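Local coordinates for Slr1438 protein (Synechocystis sp., PDB 3K25), which is of unknown function but may bind carbohydrate and act as a sugar isomerase, as aldose 1-epimerases do, at residues Phe68-Cys71 against Gly72-Gln76. Numbering follows the deposited sequence.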
loop_
_atom_site.group_PDB
_atom_site.type_symbol
_atom_site.label_atom_id
_atom_site.label_comp_id
_atom_site.label_asym_id
_atom_site.label_seq_id
_atom_site.Cartn_x
_atom_site.Cartn_y
_atom_site.Cartn_z
ATOM N N PHE A 68 6.443 4.333 3.164
ATOM C CA PHE A 68 7.189 5.588 2.975
ATOM C C PHE A 68 8.031 5.919 4.217
ATOM O O PHE A 68 7.570 5.762 5.344
ATOM C CB PHE A 68 6.194 6.727 2.715
ATOM C CG PHE A 68 6.822 8.092 2.663
ATOM C CD1 PHE A 68 7.287 8.621 1.459
ATOM C CD2 PHE A 68 6.927 8.868 3.816
ATOM C CE1 PHE A 68 7.835 9.897 1.410
ATOM C CE2 PHE A 68 7.478 10.136 3.772
ATOM C CZ PHE A 68 7.930 10.655 2.566
ATOM N N PRO A 69 9.261 6.424 4.037
ATOM C CA PRO A 69 9.992 6.740 2.809
ATOM C C PRO A 69 10.756 5.579 2.158
ATOM O O PRO A 69 11.656 5.813 1.364
ATOM C CB PRO A 69 10.919 7.862 3.253
ATOM C CG PRO A 69 11.303 7.408 4.644
ATOM C CD PRO A 69 9.978 6.948 5.221
ATOM N N ILE A 70 10.426 4.338 2.507
ATOM C CA ILE A 70 11.074 3.192 1.859
ATOM C C ILE A 70 10.100 2.028 1.783
ATOM O O ILE A 70 9.107 1.976 2.521
ATOM C CB ILE A 70 12.346 2.646 2.604
ATOM C CG1 ILE A 70 11.942 2.018 3.948
ATOM C CG2 ILE A 70 13.389 3.746 2.763
ATOM C CD1 ILE A 70 13.075 1.306 4.691
ATOM N N CYS A 71 10.389 1.102 0.874
ATOM C CA CYS A 71 9.592 -0.099 0.720
ATOM C C CYS A 71 10.546 -1.239 1.099
ATOM O O CYS A 71 11.683 -1.304 0.620
ATOM C CB CYS A 71 9.098 -0.231 -0.723
ATOM S SG CYS A 71 8.083 1.171 -1.303
ATOM N N GLY A 72 10.088 -2.122 1.980
ATOM C CA GLY A 72 10.932 -3.215 2.417
ATOM C C GLY A 72 11.846 -2.723 3.528
ATOM O O GLY A 72 11.579 -1.694 4.166
ATOM N N ASN A 73 12.943 -3.431 3.764
ATOM C CA ASN A 73 13.843 -3.018 4.829
ATOM C C ASN A 73 15.193 -2.604 4.270
ATOM O O ASN A 73 15.431 -2.683 3.066
ATOM C CB ASN A 73 14.026 -4.169 5.806
ATOM C CG ASN A 73 14.567 -5.393 5.124
ATOM O OD1 ASN A 73 15.721 -5.415 4.717
ATOM N ND2 ASN A 73 13.724 -6.411 4.957
ATOM N N LEU A 74 16.070 -2.150 5.159
ATOM C CA LEU A 74 17.408 -1.740 4.771
ATOM C C LEU A 74 18.421 -2.604 5.516
ATOM O O LEU A 74 18.162 -3.061 6.630
ATOM C CB LEU A 74 17.653 -0.263 5.116
ATOM C CG LEU A 74 16.713 0.805 4.531
ATOM C CD1 LEU A 74 17.130 2.194 5.036
ATOM C CD2 LEU A 74 16.747 0.756 3.012
ATOM N N PRO A 75 19.584 -2.855 4.896
ATOM C CA PRO A 75 20.604 -3.669 5.559
ATOM C C PRO A 75 20.996 -2.946 6.843
ATOM O O PRO A 75 21.309 -1.753 6.823
ATOM C CB PRO A 75 21.748 -3.684 4.546
ATOM C CG PRO A 75 21.052 -3.510 3.234
ATOM C CD PRO A 75 20.023 -2.456 3.549
ATOM N N GLN A 76 20.972 -3.662 7.958
ATOM C CA GLN A 76 21.327 -3.071 9.246
ATOM C C GLN A 76 20.247 -2.067 9.641
ATOM O O GLN A 76 20.398 -1.336 10.626
ATOM C CB GLN A 76 22.674 -2.322 9.176
ATOM C CG GLN A 76 23.790 -2.963 8.353
ATOM C CD GLN A 76 24.188 -4.330 8.857
ATOM O OE1 GLN A 76 23.546 -5.331 8.540
ATOM N NE2 GLN A 76 25.248 -4.381 9.656
HETATM O O HOH W 1 14.187 -0.268 1.734
#
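Ile70 and Leu74 meet four residues apart on an irregular loop of this galactose mutarotase-like, largely antiparallel beta fold, between strands 66-67 and 78-81, and illustrate how neighbours in an irregular loop can pack on each other. The apolar part rests on one methyl group. Ile70 CD1 lies 3.7 Å from Leu74 CG, against the branch point of the leucine, with Leu74 CD2 and CD1 somewhat farther, at 4.1 and 4.2 Å. The two side chains slant across each other. In Ile70, CG1 sits between the backbone N and the carbonyl carbon (chi1 67°), and the extended second torsion carries CD1 forward to the leucine. Both side chains also touch helix 262-265, Ile70 at Leu263 and Leu74 at Asn264.

Two local features set the path of the chain. A cis peptide bond precedes Pro69, whose CB lies over the centre of the Phe68 ring; three residues later comes Gly72, with a phi of 83° and a psi of -160°, angles at which a CB would be jammed against the preceding carbonyl, Cys71 O, and which therefore call for glycine. The same methyl, Ile70 CD1, also packs 3.4 Å from Gly72 O.

The polar part is water-mediated. A single water bridges two carbonyls and donates to both, with its oxygen 2.9 Å from Cys71 O and 3.0 Å from Asn73 O.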